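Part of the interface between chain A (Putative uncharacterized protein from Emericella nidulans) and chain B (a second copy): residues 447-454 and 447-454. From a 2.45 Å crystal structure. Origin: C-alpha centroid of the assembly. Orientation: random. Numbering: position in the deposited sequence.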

# COMPACT_ATOMS: atom_id res chain seq x y z
N LEU A 447 -15.26 15.09 -3.57
CA LEU A 447 -15.24 14.83 -2.14
C LEU A 447 -16.19 13.67 -1.91
O LEU A 447 -17.30 13.68 -2.43
CB LEU A 447 -15.74 16.06 -1.37
CG LEU A 447 -14.89 17.33 -1.39
CD1 LEU A 447 -15.63 18.48 -0.75
CD2 LEU A 447 -13.55 17.09 -0.69
N PHE A 448 -15.77 12.69 -1.13
CA PHE A 448 -16.65 11.58 -0.83
C PHE A 448 -16.20 10.72 0.34
O PHE A 448 -15.01 10.55 0.59
CB PHE A 448 -16.82 10.68 -2.06
CG PHE A 448 -15.53 10.09 -2.56
CD1 PHE A 448 -14.72 10.80 -3.44
CD2 PHE A 448 -15.13 8.82 -2.17
CE1 PHE A 448 -13.54 10.26 -3.91
CE2 PHE A 448 -13.95 8.27 -2.64
CZ PHE A 448 -13.15 8.99 -3.51
N GLU A 449 -17.19 10.18 1.05
CA GLU A 449 -16.96 9.09 1.98
C GLU A 449 -16.87 7.77 1.20
O GLU A 449 -17.43 7.63 0.12
CB GLU A 449 -18.09 9.00 3.00
CG GLU A 449 -18.00 10.01 4.11
CD GLU A 449 -18.86 9.60 5.28
OE1 GLU A 449 -20.03 9.23 5.05
OE2 GLU A 449 -18.38 9.63 6.43
N PHE A 450 -16.16 6.81 1.77
CA PHE A 450 -16.02 5.50 1.15
C PHE A 450 -15.87 4.45 2.23
O PHE A 450 -15.01 4.57 3.09
CB PHE A 450 -14.81 5.48 0.20
CG PHE A 450 -14.78 4.31 -0.73
CD1 PHE A 450 -15.37 4.40 -1.99
CD2 PHE A 450 -14.17 3.12 -0.35
CE1 PHE A 450 -15.35 3.31 -2.85
CE2 PHE A 450 -14.15 2.03 -1.22
CZ PHE A 450 -14.74 2.13 -2.46
N ASP A 451 -16.73 3.44 2.19
CA ASP A 451 -16.66 2.32 3.13
C ASP A 451 -15.63 1.33 2.60
O ASP A 451 -15.89 0.63 1.63
CB ASP A 451 -18.03 1.66 3.26
CG ASP A 451 -18.04 0.54 4.29
OD1 ASP A 451 -19.12 -0.06 4.50
OD2 ASP A 451 -17.00 0.25 4.91
N ALA A 452 -14.47 1.29 3.25
CA ALA A 452 -13.36 0.44 2.82
C ALA A 452 -13.77 -1.01 2.76
O ALA A 452 -14.62 -1.45 3.55
CB ALA A 452 -12.17 0.61 3.75
N ASP A 453 -13.17 -1.77 1.85
CA ASP A 453 -13.48 -3.19 1.71
C ASP A 453 -13.05 -4.04 2.93
O ASP A 453 -13.36 -5.23 2.98
CB ASP A 453 -12.90 -3.76 0.41
CG ASP A 453 -11.39 -3.98 0.45
OD1 ASP A 453 -10.69 -3.26 1.18
OD2 ASP A 453 -10.91 -4.87 -0.28
N TYR A 454 -12.35 -3.43 3.88
CA TYR A 454 -11.94 -4.10 5.11
C TYR A 454 -12.33 -3.22 6.31
O TYR A 454 -12.34 -2.01 6.20
CB TYR A 454 -10.41 -4.32 5.11
CG TYR A 454 -9.59 -3.04 5.15
CD1 TYR A 454 -9.21 -2.38 3.98
CD2 TYR A 454 -9.18 -2.49 6.36
CE1 TYR A 454 -8.46 -1.21 4.03
CE2 TYR A 454 -8.44 -1.33 6.42
CZ TYR A 454 -8.08 -0.69 5.25
OH TYR A 454 -7.34 0.47 5.31
N LEU B 447 -16.28 -14.42 -0.38
CA LEU B 447 -15.90 -14.18 -1.76
C LEU B 447 -16.71 -12.98 -2.21
O LEU B 447 -17.91 -12.94 -1.97
CB LEU B 447 -16.24 -15.38 -2.63
CG LEU B 447 -15.48 -16.69 -2.41
CD1 LEU B 447 -16.09 -17.82 -3.22
CD2 LEU B 447 -14.00 -16.51 -2.76
N PHE B 448 -16.07 -12.02 -2.86
CA PHE B 448 -16.81 -10.87 -3.36
C PHE B 448 -16.05 -10.04 -4.38
O PHE B 448 -14.82 -9.92 -4.32
CB PHE B 448 -17.23 -9.96 -2.20
CG PHE B 448 -16.09 -9.42 -1.39
CD1 PHE B 448 -15.55 -10.16 -0.35
CD2 PHE B 448 -15.55 -8.17 -1.67
CE1 PHE B 448 -14.50 -9.67 0.40
CE2 PHE B 448 -14.50 -7.67 -0.92
CZ PHE B 448 -13.97 -8.42 0.11
N GLU B 449 -16.81 -9.47 -5.30
CA GLU B 449 -16.31 -8.39 -6.14
C GLU B 449 -16.36 -7.07 -5.36
O GLU B 449 -17.17 -6.90 -4.45
CB GLU B 449 -17.15 -8.26 -7.41
CG GLU B 449 -16.84 -9.27 -8.47
CD GLU B 449 -17.36 -8.84 -9.82
OE1 GLU B 449 -18.54 -8.42 -9.87
OE2 GLU B 449 -16.61 -8.90 -10.81
N PHE B 450 -15.49 -6.14 -5.73
CA PHE B 450 -15.46 -4.84 -5.09
C PHE B 450 -15.00 -3.80 -6.09
O PHE B 450 -13.96 -3.96 -6.72
CB PHE B 450 -14.52 -4.87 -3.87
CG PHE B 450 -14.67 -3.69 -2.96
CD1 PHE B 450 -15.56 -3.74 -1.88
CD2 PHE B 450 -13.94 -2.53 -3.17
CE1 PHE B 450 -15.70 -2.66 -1.04
CE2 PHE B 450 -14.09 -1.44 -2.32
CZ PHE B 450 -14.96 -1.50 -1.25
N ASP B 451 -15.80 -2.76 -6.26
CA ASP B 451 -15.46 -1.65 -7.15
C ASP B 451 -14.55 -0.70 -6.38
O ASP B 451 -15.01 0.02 -5.50
CB ASP B 451 -16.72 -0.92 -7.61
CG ASP B 451 -16.44 0.19 -8.61
OD1 ASP B 451 -17.40 0.83 -9.07
OD2 ASP B 451 -15.26 0.43 -8.95
N ALA B 452 -13.26 -0.71 -6.72
CA ALA B 452 -12.26 0.10 -6.02
C ALA B 452 -12.61 1.57 -6.07
O ALA B 452 -13.22 2.04 -7.03
CB ALA B 452 -10.89 -0.12 -6.63
N ASP B 453 -12.22 2.30 -5.03
CA ASP B 453 -12.50 3.74 -4.97
C ASP B 453 -11.75 4.56 -6.03
O ASP B 453 -11.98 5.76 -6.15
CB ASP B 453 -12.24 4.29 -3.55
CG ASP B 453 -10.76 4.45 -3.22
OD1 ASP B 453 -9.92 3.69 -3.76
OD2 ASP B 453 -10.43 5.32 -2.39
N TYR B 454 -10.86 3.91 -6.79
CA TYR B 454 -10.13 4.56 -7.88
C TYR B 454 -10.26 3.70 -9.13
O TYR B 454 -10.34 2.48 -9.03
CB TYR B 454 -8.64 4.72 -7.49
CG TYR B 454 -7.89 3.41 -7.34
CD1 TYR B 454 -7.84 2.74 -6.12
CD2 TYR B 454 -7.22 2.84 -8.42
CE1 TYR B 454 -7.15 1.54 -5.98
CE2 TYR B 454 -6.54 1.64 -8.29
CZ TYR B 454 -6.50 1.00 -7.08
OH TYR B 454 -5.82 -0.19 -6.96

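The two stretches are copies of one segment related by an exact two-fold axis, so each contact has a symmetric mate, except the pair of Phe A450 and Phe B450, which straddles the axis. In each chain a strand that began earlier in the chain is already under way at residue 447 and gives way to a loop near its C-terminal end. The strands run nearly antiparallel, with 166° between their N-to-C directions, but their axes come no nearer than 11.0 Å. That spacing is far too wide for the backbone ladder of a shared β-sheet, and no hydrogen bond crosses between the stretches. The backbones are closest where residue 450 of one copy faces residue 453 of the other: the CA of Phe A450 lies 7.3 Å from the CA of Asp B453, and the symmetric pair matches it. Side chains fill the gap, and together the two stretches bury 345 Å².

The alternation of an extended chain sorts the residues. Phe A448 and Phe A450 direct their CA-to-CB bonds toward the partner, while Leu A447 before them and Glu A449 between them stay out of its reach. Both carboxylate oxygens of Glu A449 are hydrogen-bonded elsewhere in the structure, as are those of Asp A451, so these buried acids do not need the other copy to satisfy them.

Phe A450 is the centre of the contact. With chi1 in the t well its ring reaches across to meet Phe B450 near the axis, where CE2 of Phe A450 approaches CZ of Phe B450 to 3.6 Å. The ring centroids are 5.8 Å apart and the planes are inclined at 73°, yet neither ring lies over the face of the other. The two meet rim to rim, a dispersion contact between apolar edges that suits a buried site. The edge of Phe A450 also meets the backbone of the opposing chain, its CZ lying 3.7 Å from the O of Asp B451. The slightly positive hydrogens on an aromatic rim make a carbonyl oxygen an acceptable neighbour there.

One face of the same ring receives Asp B453. Its CB sits 3.4 Å from the centroid of the Phe A450 ring and only 13° off the ring normal, a CH-π contact in which the methylene hydrogens can interact with the π cloud. The closest atoms of this pair, CE1 of Phe A450 and CB of Asp B453, are 3.3 Å apart. An aspartate can serve here because it is the methylene that covers the ring, while OD2 of Asp B453 is hydrogen-bonded elsewhere in the structure.

Phe A448, with chi1 in the p well, adds a looser contact to the same aspartate: its CZ is 4.3 Å from the O of Asp B453, and its CE2 is 4.4 Å from the CB of Asp B453. Asp B453 thus touches two phenylalanines of the facing strand. Ala A452 points its methyl away from the partner, and Tyr A454 makes no contact with it.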